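Local coordinates for 5' nucleotidase family protein (Staphylococcus aureus subsp. aureus, PDB 4Q7F) that belongs to the 5'-nucleotidase family, pairing a metal-binding calcineurin-like phosphoesterase domain with a C-terminal domain, and holds a manganese and a magnesium ion, at residues 97-107 against 123-132; 33-42 against 309-318. One frame throughout, in Å; residues are numbered along the deposited sequence. Where two conformers were deposited one is given.

Interaction 1: residues 97-107 against 123-132; sequences YNRMAFDFGTL and LRRLNYPVLC
The Y128 ring carries F102 CB over one face, 3.9 Å from the ring centroid, while Y97 CB lies at its edge; the F102 ring has Y97 CD2 over one face and the selenium of M100 at its edge. The two rings meet obliquely, planes 35° apart. Both segments belong to the calcineurin-like phosphoesterase fold, where the chain leaving helix 116-125 runs beside edge strand 104-105 and joins it through a single parallel bridge between G105 and V130. With CG between its backbone N and carbonyl carbon (chi1 55°), Y128 lays its ring against residues 102-105, and its OH comes within 3.3 Å of Y97 CD2; the Y97 hydroxyl bonds to D69. The side chains of N98 and N127 run past each other in opposite directions with their amides stacked, planes 26° apart. N98 bonds to the chain where it leaves helix 116-125: its OD1 accepts from N127 N at 2.8 Å, and its ND2 gives a fairly straight bond to R125 O, which lies in the amide plane. N127 ND2 returns a bond to N98 O, tilted from that carbonyl's plane. Water 1 joins Y97 O, F102 N and N127 OD1. At the bridge, G105 N donates to P129 O, and G105 O receives L131 N at 2.6 Å. Beyond it, L107 crosses V130 at about a right angle, its CG and CD2 each 3.7 Å from V130 CG1.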
loop_
_atom_site.group_PDB
_atom_site.type_symbol
_atom_site.label_atom_id
_atom_site.label_comp_id
_atom_site.label_asym_id
_atom_site.label_seq_id
_atom_site.Cartn_x
_atom_site.Cartn_y
_atom_site.Cartn_z
ATOM N N TYR A 97 -9.474 13.985 -10.372
ATOM C CA TYR A 97 -8.719 14.907 -9.520
ATOM C C TYR A 97 -8.771 16.337 -10.047
ATOM O O TYR A 97 -8.932 17.293 -9.285
ATOM C CB TYR A 97 -7.276 14.457 -9.327
ATOM C CG TYR A 97 -7.101 13.415 -8.260
ATOM C CD1 TYR A 97 -7.254 12.070 -8.527
ATOM C CD2 TYR A 97 -6.804 13.794 -6.958
ATOM C CE1 TYR A 97 -7.104 11.120 -7.519
ATOM C CE2 TYR A 97 -6.667 12.865 -5.958
ATOM C CZ TYR A 97 -6.812 11.535 -6.240
ATOM O OH TYR A 97 -6.653 10.644 -5.203
ATOM N N ASN A 98 -8.645 16.471 -11.362
ATOM C CA ASN A 98 -8.638 17.754 -11.973
ATOM C C ASN A 98 -9.918 18.556 -11.771
ATOM O O ASN A 98 -9.829 19.768 -11.564
ATOM C CB ASN A 98 -8.268 17.663 -13.474
ATOM C CG ASN A 98 -6.768 17.552 -13.701
ATOM O OD1 ASN A 98 -5.982 17.634 -12.774
ATOM N ND2 ASN A 98 -6.372 17.373 -14.945
ATOM N N ARG A 99 -11.091 17.904 -11.825
ATOM C CA ARG A 99 -12.368 18.606 -11.605
ATOM C C ARG A 99 -12.462 19.165 -10.206
ATOM O O ARG A 99 -13.067 20.200 -9.990
ATOM C CB ARG A 99 -13.587 17.695 -11.673
ATOM C CG ARG A 99 -13.766 16.832 -12.879
ATOM C CD ARG A 99 -15.221 16.418 -12.916
ATOM N NE ARG A 99 -15.383 15.132 -13.555
ATOM C CZ ARG A 99 -15.814 14.051 -12.928
ATOM N NH1 ARG A 99 -15.908 12.918 -13.599
ATOM N NH2 ARG A 99 -16.182 14.118 -11.655
HETATM N N MSE A 100 -11.846 18.471 -9.260
HETATM C CA MSE A 100 -11.976 18.837 -7.841
HETATM C C MSE A 100 -11.173 20.024 -7.381
HETATM O O MSE A 100 -11.278 20.444 -6.227
HETATM C CB MSE A 100 -11.569 17.589 -7.054
HETATM C CG MSE A 100 -12.617 16.511 -7.301
HETATM SE SE MSE A 100 -12.083 14.905 -6.331
HETATM C CE MSE A 100 -13.542 13.802 -7.066
ATOM N N ALA A 101 -10.315 20.540 -8.243
ATOM C CA ALA A 101 -9.494 21.708 -7.903
ATOM C C ALA A 101 -8.672 21.594 -6.623
ATOM O O ALA A 101 -8.832 22.387 -5.700
ATOM C CB ALA A 101 -10.337 22.974 -7.902
ATOM N N PHE A 102 -7.779 20.589 -6.586
ATOM C CA PHE A 102 -6.832 20.440 -5.496
ATOM C C PHE A 102 -5.743 21.497 -5.656
ATOM O O PHE A 102 -5.595 22.104 -6.726
ATOM C CB PHE A 102 -6.167 19.069 -5.511
ATOM C CG PHE A 102 -6.980 17.990 -4.894
ATOM C CD1 PHE A 102 -8.078 17.462 -5.558
ATOM C CD2 PHE A 102 -6.604 17.438 -3.666
ATOM C CE1 PHE A 102 -8.824 16.442 -4.988
ATOM C CE2 PHE A 102 -7.330 16.430 -3.099
ATOM C CZ PHE A 102 -8.438 15.915 -3.754
ATOM N N ASP A 103 -4.973 21.687 -4.597
ATOM C CA ASP A 103 -3.923 22.680 -4.577
ATOM C C ASP A 103 -2.579 22.045 -4.752
ATOM O O ASP A 103 -1.713 22.574 -5.459
ATOM C CB ASP A 103 -4.034 23.498 -3.288
ATOM C CG ASP A 103 -5.327 24.311 -3.249
ATOM O OD1 ASP A 103 -5.474 25.236 -4.100
ATOM O OD2 ASP A 103 -6.201 24.014 -2.395
ATOM N N PHE A 104 -2.396 20.877 -4.141
ATOM C CA PHE A 104 -1.173 20.180 -4.314
ATOM C C PHE A 104 -1.268 18.786 -3.726
ATOM O O PHE A 104 -2.276 18.406 -3.081
ATOM C CB PHE A 104 0.027 20.942 -3.734
ATOM C CG PHE A 104 -0.078 21.241 -2.274
ATOM C CD1 PHE A 104 0.332 20.318 -1.338
ATOM C CD2 PHE A 104 -0.555 22.465 -1.844
ATOM C CE1 PHE A 104 0.237 20.598 0.016
ATOM C CE2 PHE A 104 -0.653 22.759 -0.499
ATOM C CZ PHE A 104 -0.247 21.819 0.431
ATOM N N GLY A 105 -0.246 18.016 -4.039
ATOM C CA GLY A 105 -0.125 16.644 -3.552
ATOM C C GLY A 105 1.300 16.182 -3.387
ATOM O O GLY A 105 2.260 16.960 -3.565
ATOM N N THR A 106 1.428 14.911 -3.000
ATOM C CA THR A 106 2.687 14.257 -2.804
ATOM C C THR A 106 2.680 12.877 -3.497
ATOM O O THR A 106 1.620 12.380 -3.952
ATOM C CB THR A 106 2.973 14.016 -1.303
ATOM O OG1 THR A 106 1.961 13.176 -0.753
ATOM C CG2 THR A 106 3.028 15.336 -0.549
ATOM N N LEU A 107 3.857 12.264 -3.550
ATOM C CA LEU A 107 4.028 10.965 -4.156
ATOM C C LEU A 107 4.088 9.905 -3.107
ATOM O O LEU A 107 4.778 10.054 -2.093
ATOM C CB LEU A 107 5.341 10.893 -4.938
ATOM C CG LEU A 107 5.505 11.725 -6.193
ATOM C CD1 LEU A 107 6.932 11.593 -6.669
ATOM C CD2 LEU A 107 4.515 11.292 -7.267
ATOM N N LEU A 123 1.774 13.063 -13.861
ATOM C CA LEU A 123 2.073 14.352 -13.249
ATOM C C LEU A 123 1.844 15.528 -14.183
ATOM O O LEU A 123 1.409 16.587 -13.737
ATOM C CB LEU A 123 3.494 14.410 -12.690
ATOM C CG LEU A 123 3.824 13.336 -11.634
ATOM C CD1 LEU A 123 5.214 13.545 -11.048
ATOM C CD2 LEU A 123 2.789 13.330 -10.546
ATOM N N ARG A 124 2.142 15.358 -15.471
ATOM C CA ARG A 124 1.955 16.464 -16.413
ATOM C C ARG A 124 0.489 16.658 -16.815
ATOM O O ARG A 124 0.122 17.725 -17.277
ATOM C CB ARG A 124 2.899 16.366 -17.635
ATOM C CG ARG A 124 2.837 15.104 -18.477
ATOM C CD ARG A 124 3.805 15.188 -19.673
ATOM N NE ARG A 124 3.923 13.900 -20.365
ATOM C CZ ARG A 124 4.873 12.984 -20.151
ATOM N NH1 ARG A 124 4.844 11.846 -20.833
ATOM N NH2 ARG A 124 5.851 13.183 -19.268
ATOM N N ARG A 125 -0.335 15.630 -16.630
ATOM C CA ARG A 125 -1.764 15.714 -16.939
ATOM C C ARG A 125 -2.562 16.397 -15.767
ATOM O O ARG A 125 -3.627 16.967 -15.984
ATOM C CB ARG A 125 -2.357 14.329 -17.232
ATOM C CG ARG A 125 -1.963 13.715 -18.572
ATOM C CD ARG A 125 -2.524 12.288 -18.697
ATOM N NE ARG A 125 -2.161 11.625 -19.962
ATOM C CZ ARG A 125 -2.780 11.804 -21.132
ATOM N NH1 ARG A 125 -3.799 12.646 -21.250
ATOM N NH2 ARG A 125 -2.364 11.142 -22.207
ATOM N N LEU A 126 -2.034 16.320 -14.546
ATOM C CA LEU A 126 -2.670 16.939 -13.384
ATOM C C LEU A 126 -2.545 18.460 -13.435
ATOM O O LEU A 126 -1.528 19.001 -13.900
ATOM C CB LEU A 126 -2.055 16.446 -12.084
ATOM C CG LEU A 126 -2.231 14.964 -11.744
ATOM C CD1 LEU A 126 -1.311 14.518 -10.616
ATOM C CD2 LEU A 126 -3.680 14.666 -11.367
ATOM N N ASN A 127 -3.567 19.129 -12.923
ATOM C CA ASN A 127 -3.621 20.608 -12.916
ATOM C C ASN A 127 -3.162 21.268 -11.592
ATOM O O ASN A 127 -3.502 22.390 -11.310
ATOM C CB ASN A 127 -5.011 21.097 -13.343
ATOM C CG ASN A 127 -6.102 20.721 -12.357
ATOM O OD1 ASN A 127 -5.833 20.373 -11.222
ATOM N ND2 ASN A 127 -7.351 20.797 -12.799
ATOM N N TYR A 128 -2.357 20.552 -10.812
ATOM C CA TYR A 128 -1.766 21.080 -9.600
ATOM C C TYR A 128 -0.420 20.377 -9.423
ATOM O O TYR A 128 -0.225 19.304 -9.961
ATOM C CB TYR A 128 -2.659 20.835 -8.382
ATOM C CG TYR A 128 -3.019 19.382 -8.181
ATOM C CD1 TYR A 128 -2.176 18.516 -7.488
ATOM C CD2 TYR A 128 -4.188 18.877 -8.697
ATOM C CE1 TYR A 128 -2.502 17.189 -7.311
ATOM C CE2 TYR A 128 -4.526 17.554 -8.535
ATOM C CZ TYR A 128 -3.677 16.717 -7.836
ATOM O OH TYR A 128 -4.039 15.421 -7.687
ATOM N N PRO A 129 0.507 20.986 -8.671
ATOM C CA PRO A 129 1.821 20.400 -8.477
ATOM C C PRO A 129 1.882 19.264 -7.482
ATOM O O PRO A 129 1.133 19.237 -6.510
ATOM C CB PRO A 129 2.648 21.561 -7.920
ATOM C CG PRO A 129 1.661 22.428 -7.249
ATOM C CD PRO A 129 0.439 22.358 -8.137
ATOM N N VAL A 130 2.794 18.335 -7.733
ATOM C CA VAL A 130 3.042 17.228 -6.812
ATOM C C VAL A 130 4.411 17.523 -6.204
ATOM O O VAL A 130 5.399 17.671 -6.923
ATOM C CB VAL A 130 2.963 15.868 -7.515
ATOM C CG1 VAL A 130 3.461 14.754 -6.588
ATOM C CG2 VAL A 130 1.527 15.592 -7.939
ATOM N N LEU A 131 4.460 17.634 -4.877
ATOM C CA LEU A 131 5.683 18.050 -4.202
ATOM C C LEU A 131 6.427 16.864 -3.605
ATOM O O LEU A 131 5.863 16.126 -2.806
ATOM C CB LEU A 131 5.347 19.059 -3.103
ATOM C CG LEU A 131 4.646 20.347 -3.584
ATOM C CD1 LEU A 131 4.202 21.168 -2.379
ATOM C CD2 LEU A 131 5.548 21.175 -4.482
ATOM N N CYS A 132 7.678 16.681 -4.027
ATOM C CA CYS A 132 8.537 15.594 -3.498
ATOM C C CYS A 132 9.972 16.086 -3.442
ATOM O O CYS A 132 10.660 16.134 -4.461
ATOM C CB CYS A 132 8.446 14.353 -4.362
ATOM S SG CYS A 132 9.429 12.994 -3.686
HETATM O O HOH W 1 -7.486 19.593 -9.182
HETATM O O HOH W 2 6.212 13.525 -2.332
#

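Interaction 2: residues 33-42 against 309-318; sequences FPTDFTSRNQ and LRKQLEDWLD
R40 forms salt bridges to D315 of helix 304-317 and to D318, joining them to the loop between strand 19-25 and helix 48-59 of the phosphoesterase domain; K311 extends the network through D315 OD2. R40 NH1 reaches D315 OD1 at 2.7 Å nearly along the C-O axis, and NH2 shares that oxygen from its anti side; NH2 also bonds D318 OD2 at 2.7 Å, which it meets 35° out of the carboxylate plane. The guanidinium and the D315 carboxylate are nearly coplanar, and E314 CB lies over one guanidinium face. R40 gets there extended from CG to NE, CG anti to the backbone N (chi1 -180°). In return, R310 NH2 enters the loop, donating to Q42 O at 2.9 Å, in the carbonyl plane, and to R40 O at a tilt. T35 CG2 sits 3.7 Å above the centre of the R310 guanidinium, whose NE is held by E314 OE2. Water 3 links this carboxylate oxygen to T35 OG1 and S39 O; E314 OE1 and D318 OD1 both turn to R378. The loop contains an ST turn at T35, an Asx turn at D36 and a type I turn from S39 to Q42. Farther out, R310 CB makes a CH-pi contact over one face of F33, with L309 CG at that ring's edge. F37 crosses L313 and L317 at about right angles, its CE1 3.4 Å from L313 CD2.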
loop_
_atom_site.group_PDB
_atom_site.type_symbol
_atom_site.label_atom_id
_atom_site.label_comp_id
_atom_site.label_asym_id
_atom_site.label_seq_id
_atom_site.Cartn_x
_atom_site.Cartn_y
_atom_site.Cartn_z
ATOM N N PHE A 33 -15.263 5.815 -6.756
ATOM C CA PHE A 33 -16.668 5.518 -6.558
ATOM C C PHE A 33 -16.922 5.070 -5.138
ATOM O O PHE A 33 -15.988 4.722 -4.446
ATOM C CB PHE A 33 -17.121 4.483 -7.550
ATOM C CG PHE A 33 -16.988 4.944 -8.971
ATOM C CD1 PHE A 33 -17.857 5.877 -9.479
ATOM C CD2 PHE A 33 -15.970 4.493 -9.760
ATOM C CE1 PHE A 33 -17.724 6.331 -10.766
ATOM C CE2 PHE A 33 -15.837 4.936 -11.065
ATOM C CZ PHE A 33 -16.712 5.867 -11.556
ATOM N N PRO A 34 -18.194 5.113 -4.682
ATOM C CA PRO A 34 -18.499 4.695 -3.304
ATOM C C PRO A 34 -18.682 3.193 -3.211
ATOM O O PRO A 34 -19.810 2.712 -2.966
ATOM C CB PRO A 34 -19.790 5.444 -3.008
ATOM C CG PRO A 34 -20.443 5.565 -4.348
ATOM C CD PRO A 34 -19.323 5.848 -5.284
ATOM N N THR A 35 -17.583 2.463 -3.441
ATOM C CA THR A 35 -17.585 0.999 -3.424
ATOM C C THR A 35 -16.192 0.414 -3.283
ATOM O O THR A 35 -15.213 1.017 -3.731
ATOM C CB THR A 35 -18.198 0.437 -4.725
ATOM O OG1 THR A 35 -18.177 -0.995 -4.704
ATOM C CG2 THR A 35 -17.426 0.936 -5.951
ATOM N N ASP A 36 -16.110 -0.782 -2.686
ATOM C CA ASP A 36 -14.854 -1.521 -2.570
ATOM C C ASP A 36 -14.843 -2.664 -3.618
ATOM O O ASP A 36 -13.937 -3.495 -3.644
ATOM C CB ASP A 36 -14.641 -2.063 -1.148
ATOM C CG ASP A 36 -15.707 -3.035 -0.706
ATOM O OD1 ASP A 36 -16.514 -3.531 -1.523
ATOM O OD2 ASP A 36 -15.731 -3.326 0.502
ATOM N N PHE A 37 -15.884 -2.688 -4.455
ATOM C CA PHE A 37 -16.049 -3.656 -5.567
ATOM C C PHE A 37 -16.260 -5.127 -5.175
ATOM O O PHE A 37 -16.202 -6.017 -6.025
ATOM C CB PHE A 37 -14.911 -3.518 -6.571
ATOM C CG PHE A 37 -14.774 -2.140 -7.138
ATOM C CD1 PHE A 37 -15.602 -1.718 -8.178
ATOM C CD2 PHE A 37 -13.836 -1.259 -6.629
ATOM C CE1 PHE A 37 -15.496 -0.436 -8.689
ATOM C CE2 PHE A 37 -13.718 0.018 -7.144
ATOM C CZ PHE A 37 -14.541 0.424 -8.184
ATOM N N THR A 38 -16.560 -5.395 -3.917
ATOM C CA THR A 38 -16.824 -6.770 -3.509
ATOM C C THR A 38 -18.040 -7.324 -4.279
ATOM O O THR A 38 -18.135 -8.521 -4.517
ATOM C CB THR A 38 -16.978 -6.909 -1.985
ATOM O OG1 THR A 38 -17.919 -5.970 -1.505
ATOM C CG2 THR A 38 -15.657 -6.628 -1.300
ATOM N N SER A 39 -18.940 -6.443 -4.709
ATOM C CA SER A 39 -20.086 -6.851 -5.541
ATOM C C SER A 39 -20.495 -5.656 -6.404
ATOM O O SER A 39 -20.245 -4.520 -6.045
ATOM C CB SER A 39 -21.264 -7.395 -4.701
ATOM O OG SER A 39 -21.836 -6.409 -3.848
ATOM N N ARG A 40 -21.107 -5.943 -7.547
ATOM C CA ARG A 40 -21.491 -4.926 -8.528
ATOM C C ARG A 40 -22.253 -3.719 -8.028
ATOM O O ARG A 40 -21.908 -2.586 -8.377
ATOM C CB ARG A 40 -22.304 -5.576 -9.644
ATOM C CG ARG A 40 -22.749 -4.599 -10.719
ATOM C CD ARG A 40 -23.544 -5.268 -11.821
ATOM N NE ARG A 40 -23.799 -4.288 -12.867
ATOM C CZ ARG A 40 -23.098 -4.155 -13.997
ATOM N NH1 ARG A 40 -23.429 -3.196 -14.846
ATOM N NH2 ARG A 40 -22.084 -4.971 -14.300
ATOM N N ASN A 41 -23.283 -3.951 -7.213
ATOM C CA ASN A 41 -24.164 -2.873 -6.746
ATOM C C ASN A 41 -23.762 -2.291 -5.381
ATOM O O ASN A 41 -24.447 -1.421 -4.834
ATOM C CB ASN A 41 -25.603 -3.401 -6.728
ATOM C CG ASN A 41 -26.041 -3.956 -8.089
ATOM O OD1 ASN A 41 -26.035 -3.248 -9.090
ATOM N ND2 ASN A 41 -26.435 -5.219 -8.115
ATOM N N GLN A 42 -22.633 -2.754 -4.860
ATOM C CA GLN A 42 -22.109 -2.325 -3.564
ATOM C C GLN A 42 -22.083 -0.804 -3.531
ATOM O O GLN A 42 -21.777 -0.152 -4.538
ATOM C CB GLN A 42 -20.694 -2.908 -3.356
ATOM C CG GLN A 42 -20.356 -3.443 -1.955
ATOM C CD GLN A 42 -19.724 -2.467 -0.980
ATOM O OE1 GLN A 42 -18.874 -1.631 -1.338
ATOM N NE2 GLN A 42 -20.070 -2.629 0.290
ATOM N N LEU A 309 -19.179 5.492 -16.584
ATOM C CA LEU A 309 -17.852 4.910 -16.378
ATOM C C LEU A 309 -17.916 3.777 -15.353
ATOM O O LEU A 309 -17.345 2.713 -15.575
ATOM C CB LEU A 309 -16.853 5.989 -15.957
ATOM C CG LEU A 309 -15.429 5.560 -15.571
ATOM C CD1 LEU A 309 -14.774 4.726 -16.659
ATOM C CD2 LEU A 309 -14.578 6.778 -15.248
ATOM N N ARG A 310 -18.579 4.009 -14.214
ATOM C CA ARG A 310 -18.770 2.962 -13.199
ATOM C C ARG A 310 -19.382 1.711 -13.858
ATOM O O ARG A 310 -18.958 0.603 -13.592
ATOM C CB ARG A 310 -19.683 3.485 -12.076
ATOM C CG ARG A 310 -20.291 2.464 -11.101
ATOM C CD ARG A 310 -19.397 2.127 -9.946
ATOM N NE ARG A 310 -19.907 1.044 -9.100
ATOM C CZ ARG A 310 -20.526 1.171 -7.920
ATOM N NH1 ARG A 310 -20.759 2.355 -7.378
ATOM N NH2 ARG A 310 -20.900 0.073 -7.258
ATOM N N LYS A 311 -20.387 1.896 -14.701
ATOM C CA LYS A 311 -21.042 0.752 -15.376
ATOM C C LYS A 311 -20.076 -0.030 -16.259
ATOM O O LYS A 311 -20.077 -1.264 -16.240
ATOM C CB LYS A 311 -22.241 1.204 -16.226
ATOM C CG LYS A 311 -22.974 0.057 -16.917
ATOM C CD LYS A 311 -24.027 0.586 -17.874
ATOM C CE LYS A 311 -24.869 -0.536 -18.470
ATOM N NZ LYS A 311 -24.091 -1.550 -19.233
ATOM N N GLN A 312 -19.292 0.690 -17.066
ATOM C CA GLN A 312 -18.281 0.062 -17.922
ATOM C C GLN A 312 -17.323 -0.738 -17.051
ATOM O O GLN A 312 -16.957 -1.868 -17.374
ATOM C CB GLN A 312 -17.505 1.116 -18.694
ATOM C CG GLN A 312 -18.295 1.744 -19.841
ATOM C CD GLN A 312 -17.574 2.928 -20.445
ATOM O OE1 GLN A 312 -16.944 3.719 -19.731
ATOM N NE2 GLN A 312 -17.693 3.087 -21.758
ATOM N N LEU A 313 -16.938 -0.140 -15.937
ATOM C CA LEU A 313 -16.034 -0.775 -15.009
ATOM C C LEU A 313 -16.658 -2.051 -14.452
ATOM O O LEU A 313 -16.038 -3.114 -14.488
ATOM C CB LEU A 313 -15.682 0.202 -13.880
ATOM C CG LEU A 313 -14.859 -0.380 -12.730
ATOM C CD1 LEU A 313 -13.605 -1.078 -13.238
ATOM C CD2 LEU A 313 -14.507 0.748 -11.762
ATOM N N GLU A 314 -17.891 -1.959 -13.955
ATOM C CA GLU A 314 -18.568 -3.154 -13.411
ATOM C C GLU A 314 -18.745 -4.218 -14.496
ATOM O O GLU A 314 -18.551 -5.416 -14.257
ATOM C CB GLU A 314 -19.913 -2.781 -12.783
ATOM C CG GLU A 314 -19.812 -1.831 -11.584
ATOM C CD GLU A 314 -19.093 -2.404 -10.387
ATOM O OE1 GLU A 314 -18.818 -3.654 -10.315
ATOM O OE2 GLU A 314 -18.809 -1.583 -9.477
ATOM N N ASP A 315 -19.115 -3.787 -15.702
ATOM C CA ASP A 315 -19.279 -4.737 -16.803
ATOM C C ASP A 315 -17.975 -5.537 -17.024
ATOM O O ASP A 315 -18.001 -6.755 -17.146
ATOM C CB ASP A 315 -19.719 -4.029 -18.081
ATOM C CG ASP A 315 -21.170 -3.524 -18.014
ATOM O OD1 ASP A 315 -21.908 -3.816 -17.036
ATOM O OD2 ASP A 315 -21.588 -2.831 -18.952
ATOM N N TRP A 316 -16.839 -4.841 -17.035
ATOM C CA TRP A 316 -15.547 -5.482 -17.212
ATOM C C TRP A 316 -15.267 -6.425 -16.057
ATOM O O TRP A 316 -14.815 -7.543 -16.266
ATOM C CB TRP A 316 -14.452 -4.417 -17.327
ATOM C CG TRP A 316 -13.113 -4.939 -17.600
ATOM C CD1 TRP A 316 -12.648 -5.424 -18.793
ATOM C CD2 TRP A 316 -12.000 -4.960 -16.694
ATOM N NE1 TRP A 316 -11.323 -5.767 -18.672
ATOM C CE2 TRP A 316 -10.903 -5.497 -17.396
ATOM C CE3 TRP A 316 -11.832 -4.581 -15.359
ATOM C CZ2 TRP A 316 -9.654 -5.675 -16.802
ATOM C CZ3 TRP A 316 -10.601 -4.748 -14.771
ATOM C CH2 TRP A 316 -9.520 -5.282 -15.487
ATOM N N LEU A 317 -15.567 -5.978 -14.836
ATOM C CA LEU A 317 -15.360 -6.810 -13.667
ATOM C C LEU A 317 -16.203 -8.082 -13.688
ATOM O O LEU A 317 -15.807 -9.098 -13.121
ATOM C CB LEU A 317 -15.612 -6.001 -12.397
ATOM C CG LEU A 317 -14.514 -4.969 -12.134
ATOM C CD1 LEU A 317 -14.894 -4.098 -10.962
ATOM C CD2 LEU A 317 -13.170 -5.655 -11.871
ATOM N N ASP A 318 -17.349 -8.038 -14.357
ATOM C CA ASP A 318 -18.221 -9.206 -14.452
ATOM C C ASP A 318 -17.829 -10.189 -15.539
ATOM O O ASP A 318 -18.426 -11.265 -15.635
ATOM C CB ASP A 318 -19.684 -8.763 -14.667
ATOM C CG ASP A 318 -20.293 -8.139 -13.423
ATOM O OD1 ASP A 318 -19.775 -8.399 -12.305
ATOM O OD2 ASP A 318 -21.292 -7.395 -13.560
HETATM O O HOH W 3 -18.679 -2.313 -6.872
#

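Overall arrangement
Interaction 1 lies inside the chain loop that interaction 2 closes: residues 33-42 come first, then 97-107 and 123-132, and 309-318 last. Their centres are about 26 Å apart; the nearest atoms come within about 6 Å without touching. Interaction 1 is local, joining helices 91-99 and 116-125 beside strand 104-105, an outermost strand of the sheet that also holds strands 65-69 and 19-25; the T106 side chain is about 9 Å from the magnesium ion. Interaction 2 is long-range: the loop after strand 19-25 packs on helix 304-317, and R378 of helix 377-383 adds salt bridges to E314 and D318. Interaction 1 thus lies within the metal-binding domain, whereas interaction 2 joins that domain to a later part of the chain.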